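Side-chain contacts in glucose-1-phosphate thymidylyltransferase (Bacillus anthracis, PDB 4ECM), which catalyses the transfer of a thymidylyl group from dTTP to glucose 1-phosphate, giving dTDP-glucose and pyrophosphate for dTDP-L-rhamnose synthesis: residues 244-247 / 248-251; 141-144 / 145-149. All coordinates share one frame; numbering follows the deposited sequence. Where two conformers were deposited one is given.

Contact 1. Residues 244-247 / 248-251; sequences AGTH and VSLQ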
# COMPACT_ATOMS: atom_id res chain seq x y z
N ALA A 244 17.12 -13.98 -12.88
CA ALA A 244 15.69 -14.27 -12.78
C ALA A 244 14.83 -13.17 -13.36
O ALA A 244 13.73 -12.95 -12.88
CB ALA A 244 15.31 -14.54 -11.33
N GLY A 245 15.32 -12.52 -14.41
CA GLY A 245 14.65 -11.35 -15.02
C GLY A 245 13.80 -11.59 -16.27
O GLY A 245 13.29 -10.63 -16.84
N THR A 246 13.66 -12.86 -16.68
CA THR A 246 12.82 -13.24 -17.82
C THR A 246 11.92 -14.35 -17.33
O THR A 246 12.25 -15.04 -16.37
CB THR A 246 13.66 -13.80 -19.00
OG1 THR A 246 14.32 -15.00 -18.57
CG2 THR A 246 14.71 -12.76 -19.51
N HIS A 247 10.79 -14.56 -17.98
CA HIS A 247 9.90 -15.64 -17.55
C HIS A 247 10.59 -16.99 -17.47
O HIS A 247 10.48 -17.68 -16.45
CB HIS A 247 8.65 -15.71 -18.42
CG HIS A 247 7.75 -14.54 -18.24
ND1 HIS A 247 7.00 -14.36 -17.09
CD2 HIS A 247 7.46 -13.49 -19.05
CE1 HIS A 247 6.30 -13.24 -17.20
NE2 HIS A 247 6.56 -12.70 -18.37
N VAL A 248 11.30 -17.37 -18.52
CA VAL A 248 11.99 -18.66 -18.55
C VAL A 248 13.06 -18.77 -17.45
O VAL A 248 13.16 -19.80 -16.78
CB VAL A 248 12.62 -18.94 -19.94
CG1 VAL A 248 13.47 -20.21 -19.91
CG2 VAL A 248 11.53 -19.04 -21.01
N SER A 249 13.83 -17.71 -17.25
CA SER A 249 14.91 -17.75 -16.24
C SER A 249 14.35 -17.66 -14.81
O SER A 249 14.91 -18.25 -13.88
CB SER A 249 15.98 -16.70 -16.54
OG SER A 249 15.51 -15.36 -16.39
N LEU A 250 13.23 -16.95 -14.64
CA LEU A 250 12.56 -16.90 -13.33
C LEU A 250 12.07 -18.30 -12.97
O LEU A 250 12.20 -18.76 -11.84
CB LEU A 250 11.38 -15.91 -13.35
CG LEU A 250 10.46 -15.89 -12.13
CD1 LEU A 250 11.22 -15.47 -10.85
CD2 LEU A 250 9.28 -14.96 -12.38
N GLN A 251 11.46 -18.97 -13.94
CA GLN A 251 10.97 -20.34 -13.72
C GLN A 251 12.13 -21.29 -13.42
O GLN A 251 12.01 -22.18 -12.58
CB GLN A 251 10.18 -20.83 -14.91
CG GLN A 251 8.86 -20.07 -15.12
CD GLN A 251 7.93 -20.19 -13.94
OE1 GLN A 251 7.91 -21.21 -13.24
NE2 GLN A 251 7.12 -19.15 -13.72
O HOH W 1 6.75 -16.79 -15.53

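Contact 2. Residues 141-144 / 145-149; sequences PYVE and EFTNQ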
# COMPACT_ATOMS: atom_id res chain seq x y z
N PRO A 141 34.25 -17.60 0.41
CA PRO A 141 35.60 -17.81 -0.12
C PRO A 141 36.09 -16.65 -0.97
O PRO A 141 37.28 -16.31 -0.93
CB PRO A 141 35.47 -19.09 -0.95
CG PRO A 141 34.33 -19.83 -0.31
CD PRO A 141 33.36 -18.75 0.14
N TYR A 142 35.17 -16.03 -1.72
CA TYR A 142 35.50 -14.91 -2.58
C TYR A 142 35.71 -13.63 -1.77
O TYR A 142 36.64 -12.84 -2.05
CB TYR A 142 34.41 -14.70 -3.62
CG TYR A 142 34.03 -15.98 -4.34
CD1 TYR A 142 34.98 -16.71 -5.05
CD2 TYR A 142 32.72 -16.44 -4.32
CE1 TYR A 142 34.63 -17.89 -5.71
CE2 TYR A 142 32.35 -17.61 -4.99
CZ TYR A 142 33.31 -18.32 -5.68
OH TYR A 142 32.95 -19.46 -6.32
N VAL A 143 34.88 -13.43 -0.75
CA VAL A 143 35.01 -12.27 0.11
C VAL A 143 36.35 -12.34 0.88
O VAL A 143 37.05 -11.35 0.98
CB VAL A 143 33.82 -12.15 1.08
CG1 VAL A 143 34.08 -11.06 2.11
CG2 VAL A 143 32.54 -11.90 0.31
N GLU A 144 36.71 -13.52 1.37
CA GLU A 144 37.98 -13.72 2.07
C GLU A 144 39.18 -13.41 1.20
O GLU A 144 40.14 -12.79 1.67
CB GLU A 144 38.10 -15.14 2.61
CG GLU A 144 37.14 -15.43 3.74
CD GLU A 144 37.13 -16.89 4.17
OE1 GLU A 144 37.67 -17.75 3.42
OE2 GLU A 144 36.58 -17.17 5.25
N GLU A 145 39.16 -13.86 -0.05
CA GLU A 145 40.24 -13.54 -0.98
C GLU A 145 40.31 -12.06 -1.22
O GLU A 145 41.40 -11.48 -1.23
CB GLU A 145 40.08 -14.19 -2.35
CG GLU A 145 40.63 -15.58 -2.48
CD GLU A 145 40.59 -16.08 -3.93
OE1 GLU A 145 40.69 -15.27 -4.88
OE2 GLU A 145 40.49 -17.31 -4.10
N PHE A 146 39.16 -11.45 -1.48
CA PHE A 146 39.12 -10.03 -1.72
C PHE A 146 39.66 -9.22 -0.51
O PHE A 146 40.37 -8.25 -0.71
CB PHE A 146 37.72 -9.59 -2.10
CG PHE A 146 37.62 -8.15 -2.51
CD1 PHE A 146 38.33 -7.69 -3.60
CD2 PHE A 146 36.78 -7.28 -1.84
CE1 PHE A 146 38.25 -6.36 -3.98
CE2 PHE A 146 36.68 -5.96 -2.23
CZ PHE A 146 37.41 -5.49 -3.31
N THR A 147 39.34 -9.66 0.70
CA THR A 147 39.80 -9.00 1.92
C THR A 147 41.33 -9.04 2.02
O THR A 147 41.94 -8.20 2.67
CB THR A 147 39.14 -9.60 3.19
OG1 THR A 147 37.73 -9.37 3.16
CG2 THR A 147 39.72 -8.98 4.45
N ASN A 148 41.93 -10.02 1.34
CA ASN A 148 43.38 -10.16 1.28
C ASN A 148 43.97 -9.48 0.05
O ASN A 148 45.17 -9.56 -0.17
CB ASN A 148 43.79 -11.63 1.28
CG ASN A 148 43.77 -12.21 2.66
OD1 ASN A 148 44.40 -11.67 3.57
ND2 ASN A 148 43.07 -13.31 2.83
N GLN A 149 43.14 -8.78 -0.73
CA GLN A 149 43.59 -8.12 -1.94
C GLN A 149 43.88 -6.66 -1.59
O GLN A 149 43.02 -5.98 -1.05
CB GLN A 149 42.51 -8.25 -3.02
CG GLN A 149 42.85 -7.64 -4.36
CD GLN A 149 41.73 -7.85 -5.36
OE1 GLN A 149 41.20 -8.95 -5.46
NE2 GLN A 149 41.39 -6.81 -6.11

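Contact 1. Residues 244-247 / 248-251
Thr-246 and Ser-249 meet hydroxyl to hydroxyl. Thr-246 OG1 and Ser-249 OG share a short hydrogen bond of 2.5 Å, and either could be the donor. In both residues the hydroxyl sits between the backbone N and the carbonyl carbon (chi1 63° and 67°). This rotation brings the two oxygens together on one side of the turn. Ser-249 OG is also bonded to Asp-243, whose carboxylate takes the backbone N-H of Gly-245 as well. Asp-243 thus ties the loop to the serine.

The tight side continues at Leu-250. Leu-250 N donates to Thr-246 O at 2.8 Å. Leu-250 CB lies 3.3 Å from Thr-246 O. Farther out, Leu-250 CD1 packs on Ala-244 CB at 4.2 Å. Met-57 of helix 57-67 touches both side chains, and Ile-41 lies on Leu-250.

Thr-246 is the N-cap of helix 247-256. The loop 244-246 joins strand 241-243 to this helix, and at its nearest Gly-245 is about 5 Å from the bound pyrophosphate. The turn is therefore next to the active-site region of this nucleotidyltransferase.

The other side is looser and partly wet. His-247 O accepts the backbone N-H of Gln-251 at 3.0 Å, and Gln-251 CG lies 3.2 Å from His-247 O. The glutamine chain then bends at chi2 (-60°). Its amide does not reach the imidazole directly. One water bridges them, 2.9 Å from His-247 ND1 and accepting from Gln-251 NE2. Gln-251 NE2 also bonds Asn-254 of the second subunit, and Arg-54 of that subunit packs on His-247. Val-248 is solvent-exposed and was deposited in two conformers.

Contact 2. Residues 141-144 / 145-149
Thr-147 folds back onto the carbonyl of Val-143, one helical turn earlier. Thr-147 OG1 donates to Val-143 O at 3.0 Å. The hydroxyl stands above the carbonyl plane, 42° out of it, and does not point at a lone pair. With OG1 anti to the carbonyl carbon and beside the backbone N (chi1 -64°), the hydroxyl leans back along the helix. Thr-147 N also donates to Val-143 O, at 2.9 Å, so two donors of one residue grip that oxygen. Thr-147 was deposited in two conformers, so the hydroxyl bond, measured in the given one, is less certain than the backbone bond.

The neighbouring rungs are plain helical bonds. Phe-146 N donates to Tyr-142 O at 2.9 Å, and Phe-146 CB rests 3.4 Å from Tyr-142 O. Glu-145 N donates to Pro-141 O at 3.2 Å. The bond from Asn-148 N to Glu-144 O is weak, at 3.3 Å.

Farther out, Val-143 and Thr-147 both touch Met-25 of strand 25-30. Val-143 and Phe-146 both lie on Leu-197 of strand 190-198, and the phenyl ring makes a cation-pi contact with Arg-125. Tyr-142 packs on Leu-156, and its OH bonds Asp-137. Glu-145 OE1 forms a salt bridge with Lys-154 and a hydrogen bond with Asn-235.

Pro-141, Glu-144, Glu-145, Thr-147 and Asn-148 are exposed. Buried Tyr-142, Val-143 and Phe-146 make this an amphipathic surface helix, laid against the central mixed sheet of an alpha/beta nucleotidyltransferase fold.

Overall arrangement
The two contacts lie on opposite sides of the chain's centre. Their centres are 30 Å apart, their nearest atoms are about 18 Å apart, and they share no helix. Each is partly buried, but more of contact 2 is exposed. Contact 1 is at the start of helix 247-256, near the ligands and the second subunit. It relies on a pair of hydroxyls, an aspartate behind them and a bridging water. Contact 2 runs along helix 140-147, and no other chain of the assembly touches it. There, repeated backbone bonds dominate, and apolar side chains join the helix to the sheet.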